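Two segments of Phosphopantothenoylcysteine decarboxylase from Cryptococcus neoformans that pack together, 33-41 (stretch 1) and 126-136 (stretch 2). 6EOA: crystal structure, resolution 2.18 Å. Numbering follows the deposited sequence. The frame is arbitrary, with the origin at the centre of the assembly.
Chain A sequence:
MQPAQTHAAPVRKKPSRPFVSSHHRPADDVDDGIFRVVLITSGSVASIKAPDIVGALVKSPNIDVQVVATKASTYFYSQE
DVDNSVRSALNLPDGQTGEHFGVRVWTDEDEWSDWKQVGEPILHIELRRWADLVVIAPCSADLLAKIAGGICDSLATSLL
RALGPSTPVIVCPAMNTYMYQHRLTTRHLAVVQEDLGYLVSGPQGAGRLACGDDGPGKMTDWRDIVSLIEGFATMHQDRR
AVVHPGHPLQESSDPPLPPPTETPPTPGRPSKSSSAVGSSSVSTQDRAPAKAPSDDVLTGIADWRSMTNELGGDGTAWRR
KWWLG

Stretch 1 (33-41) GIFRVVLIT
Stretch 2 (126-136) ELRRWADLVVI

Stretch 1 runs as a β-strand from Phe35 to Thr41, and stretch 2 delivers the end of a helix, a short connection and a parallel strand, 133-136, against it. The strand axes approach to 4.7 Å at 19°, whereas the helix axis stays 9.0 Å from strand 35-41 and makes 136° with it. In all, 777 Å² is buried.

In the helix, Glu126 makes no contact with stretch 1; its OE2 forms a salt bridge with Arg129 NH1 (2.8 Å), and its O accepts a hydrogen bond from Trp130 N (3.1 Å). Leu127 (m, t) brings CD2 to 4.2 Å from Val38 CG2, while Arg128 points away. Trp130, with chi1 t and chi2 86°, turns one face of its indole to the Arg36 side chain: CB of Arg36 sits 3.5 Å from the centroid of the six-membered ring of Trp130, only 7° off the ring normal, a CH-pi contact over the face. Arg36 is extended (m, t, t, chi4 93°), and its CD lies 3.4 Å from Trp130 O. The ring edge meets stretch 1 as well, with Trp130 CZ3 3.3 Å from Val37 O and CE3 3.7 Å from Val38 CG2.

Ala131 is the first residue to leave helical phi/psi (-64/133), although its N still bonds Leu127 O (3.0 Å). Its CB packs 3.6 Å from Val38 CG2. Asp132 (-96/-22, chi1 m) then clasps the backbone of Arg36 at both ends: Arg36 N donates to Asp132 OD2 (2.9 Å), and Asp132 N donates to Arg36 O (2.7 Å). The same carbonyl receives a weak bond from Leu133 N, 3.2 Å from Arg36 O at 134°.

From Leu133 the register is parallel, pairing Val37-Leu133, Val38-Val134, Leu39-Val135 and Ile40-Ile136, with CA atoms 4.6 to 5.0 Å apart. Leu133 O accepts from Val38 N (2.9 Å); Leu133 (t, p) places CB 3.6 Å from CZ of Phe35, whose own chi1 is t and chi2 -109°. Val134 (t) lies on the opposite sheet face, its CG1 3.7 Å from Ile40 CD1, and its CA makes a CA-H...O contact with Val38 O (3.5 Å). Val135 (t) bonds stretch 1 through both backbone polar groups: its N donates to Val38 O (2.9 Å, 174°), and its O accepts from Ile40 N (2.7 Å). On the face shared by Val37, Leu39 and Leu133, Val135 CG2 meets Val37 CG1 at 3.8 Å. Ile136 (m, t) closes the ladder, with CA 3.3 Å from Ile40 O and CG1 4.3 Å from Ile40 CB.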

# COMPACT_ATOMS: atom_id res chain seq x y z
N GLY A 33 23.90 4.21 -31.12
CA GLY A 33 24.29 2.85 -30.80
C GLY A 33 24.34 2.55 -29.31
O GLY A 33 25.19 1.80 -28.85
N ILE A 34 23.42 3.14 -28.56
CA ILE A 34 23.40 2.96 -27.11
C ILE A 34 22.14 2.24 -26.65
O ILE A 34 21.03 2.61 -27.05
CB ILE A 34 23.53 4.31 -26.38
CG1 ILE A 34 24.82 5.02 -26.80
CG2 ILE A 34 23.50 4.11 -24.87
CD1 ILE A 34 24.77 6.52 -26.66
N PHE A 35 22.32 1.22 -25.83
CA PHE A 35 21.20 0.48 -25.25
C PHE A 35 21.00 0.94 -23.81
O PHE A 35 21.94 0.97 -23.03
CB PHE A 35 21.46 -1.03 -25.30
CG PHE A 35 20.29 -1.87 -24.88
CD1 PHE A 35 20.30 -2.56 -23.68
CD2 PHE A 35 19.17 -1.96 -25.69
CE1 PHE A 35 19.22 -3.34 -23.30
CE2 PHE A 35 18.09 -2.74 -25.31
CZ PHE A 35 18.12 -3.42 -24.12
N ARG A 36 19.76 1.29 -23.47
CA ARG A 36 19.48 1.91 -22.19
C ARG A 36 18.64 1.02 -21.28
O ARG A 36 17.52 0.64 -21.62
CB ARG A 36 18.79 3.26 -22.40
CG ARG A 36 19.67 4.26 -23.14
CD ARG A 36 18.91 5.47 -23.64
NE ARG A 36 19.82 6.53 -24.04
CZ ARG A 36 20.27 6.72 -25.27
NH1 ARG A 36 19.89 5.91 -26.26
NH2 ARG A 36 21.10 7.73 -25.53
N VAL A 37 19.21 0.68 -20.13
CA VAL A 37 18.56 -0.21 -19.18
C VAL A 37 18.23 0.52 -17.89
O VAL A 37 19.08 1.18 -17.31
CB VAL A 37 19.45 -1.43 -18.84
CG1 VAL A 37 18.70 -2.41 -17.97
CG2 VAL A 37 19.93 -2.12 -20.10
N VAL A 38 16.98 0.40 -17.46
CA VAL A 38 16.60 0.85 -16.13
C VAL A 38 16.56 -0.36 -15.20
O VAL A 38 15.82 -1.31 -15.43
CB VAL A 38 15.24 1.56 -16.11
CG1 VAL A 38 14.72 1.70 -14.69
CG2 VAL A 38 15.34 2.92 -16.78
N LEU A 39 17.38 -0.33 -14.16
CA LEU A 39 17.38 -1.39 -13.16
C LEU A 39 16.50 -1.00 -11.97
O LEU A 39 16.76 0.01 -11.31
CB LEU A 39 18.80 -1.70 -12.69
CG LEU A 39 18.91 -2.70 -11.54
CD1 LEU A 39 18.55 -4.12 -11.98
CD2 LEU A 39 20.31 -2.65 -10.92
N ILE A 40 15.46 -1.78 -11.71
CA ILE A 40 14.65 -1.57 -10.52
C ILE A 40 15.06 -2.56 -9.45
O ILE A 40 15.02 -3.78 -9.67
CB ILE A 40 13.14 -1.71 -10.81
CG1 ILE A 40 12.69 -0.69 -11.85
CG2 ILE A 40 12.34 -1.49 -9.53
CD1 ILE A 40 11.21 -0.78 -12.18
N THR A 41 15.47 -2.05 -8.30
CA THR A 41 15.86 -2.89 -7.17
C THR A 41 14.83 -2.75 -6.06
O THR A 41 14.41 -1.63 -5.74
CB THR A 41 17.26 -2.53 -6.63
OG1 THR A 41 17.21 -1.26 -5.96
CG2 THR A 41 18.27 -2.45 -7.78
N GLU A 126 10.04 10.57 -17.60
CA GLU A 126 11.35 10.71 -18.22
C GLU A 126 12.08 9.36 -18.30
O GLU A 126 12.74 9.06 -19.29
CB GLU A 126 12.21 11.71 -17.45
CG GLU A 126 11.59 13.09 -17.31
CD GLU A 126 11.39 13.79 -18.64
OE1 GLU A 126 12.25 14.63 -19.00
OE2 GLU A 126 10.38 13.52 -19.32
N LEU A 127 11.94 8.56 -17.25
CA LEU A 127 12.60 7.26 -17.20
C LEU A 127 11.96 6.27 -18.17
O LEU A 127 12.66 5.44 -18.76
CB LEU A 127 12.55 6.70 -15.77
CG LEU A 127 13.58 7.29 -14.80
CD1 LEU A 127 13.24 6.92 -13.37
CD2 LEU A 127 14.98 6.80 -15.15
N ARG A 128 10.65 6.36 -18.34
CA ARG A 128 9.94 5.51 -19.28
C ARG A 128 10.38 5.77 -20.72
O ARG A 128 10.57 4.83 -21.50
CB ARG A 128 8.43 5.72 -19.18
CG ARG A 128 7.67 5.08 -20.33
CD ARG A 128 6.36 5.79 -20.57
NE ARG A 128 6.50 7.00 -21.38
CZ ARG A 128 5.54 7.91 -21.51
NH1 ARG A 128 4.39 7.75 -20.87
NH2 ARG A 128 5.73 8.98 -22.26
N ARG A 129 10.53 7.04 -21.06
CA ARG A 129 10.97 7.45 -22.39
C ARG A 129 12.39 6.95 -22.66
O ARG A 129 12.68 6.42 -23.73
CB ARG A 129 10.91 8.97 -22.53
CG ARG A 129 9.51 9.55 -22.40
CD ARG A 129 9.52 11.07 -22.49
NE ARG A 129 8.17 11.62 -22.49
CZ ARG A 129 7.86 12.86 -22.11
NH1 ARG A 129 8.82 13.68 -21.69
NH2 ARG A 129 6.60 13.28 -22.14
N TRP A 130 13.25 7.14 -21.67
CA TRP A 130 14.66 6.79 -21.73
C TRP A 130 14.90 5.29 -21.93
O TRP A 130 15.68 4.88 -22.79
CB TRP A 130 15.36 7.26 -20.45
CG TRP A 130 16.85 7.13 -20.44
CD1 TRP A 130 17.76 8.02 -20.93
CD2 TRP A 130 17.62 6.05 -19.89
NE1 TRP A 130 19.04 7.56 -20.72
CE2 TRP A 130 18.98 6.35 -20.09
CE3 TRP A 130 17.28 4.85 -19.25
CZ2 TRP A 130 20.00 5.50 -19.68
CZ3 TRP A 130 18.30 4.00 -18.84
CH2 TRP A 130 19.64 4.33 -19.05
N ALA A 131 14.21 4.48 -21.13
CA ALA A 131 14.46 3.04 -21.05
C ALA A 131 14.18 2.28 -22.35
O ALA A 131 13.14 2.45 -22.99
CB ALA A 131 13.63 2.44 -19.93
N ASP A 132 15.13 1.42 -22.73
CA ASP A 132 14.92 0.45 -23.80
C ASP A 132 14.53 -0.88 -23.19
O ASP A 132 13.93 -1.73 -23.84
CB ASP A 132 16.19 0.29 -24.65
CG ASP A 132 16.55 1.56 -25.39
OD1 ASP A 132 15.63 2.26 -25.85
OD2 ASP A 132 17.76 1.84 -25.52
N LEU A 133 14.87 -1.05 -21.92
CA LEU A 133 14.59 -2.27 -21.18
C LEU A 133 14.44 -1.95 -19.70
O LEU A 133 15.17 -1.11 -19.16
CB LEU A 133 15.70 -3.30 -21.40
CG LEU A 133 15.65 -4.60 -20.58
CD1 LEU A 133 14.41 -5.42 -20.92
CD2 LEU A 133 16.92 -5.42 -20.78
N VAL A 134 13.49 -2.60 -19.04
CA VAL A 134 13.34 -2.47 -17.60
C VAL A 134 13.59 -3.82 -16.94
O VAL A 134 12.95 -4.81 -17.28
CB VAL A 134 11.95 -1.95 -17.21
CG1 VAL A 134 11.80 -1.91 -15.69
CG2 VAL A 134 11.72 -0.56 -17.79
N VAL A 135 14.54 -3.85 -16.01
CA VAL A 135 14.87 -5.08 -15.30
C VAL A 135 14.61 -4.93 -13.80
O VAL A 135 15.19 -4.07 -13.14
CB VAL A 135 16.34 -5.49 -15.53
CG1 VAL A 135 16.62 -6.86 -14.92
CG2 VAL A 135 16.66 -5.50 -17.02
N ILE A 136 13.73 -5.77 -13.27
CA ILE A 136 13.44 -5.77 -11.85
C ILE A 136 14.24 -6.86 -11.16
O ILE A 136 13.86 -8.03 -11.17
CB ILE A 136 11.94 -5.98 -11.58
CG1 ILE A 136 11.11 -5.08 -12.50
CG2 ILE A 136 11.64 -5.68 -10.13
CD1 ILE A 136 9.62 -5.31 -12.37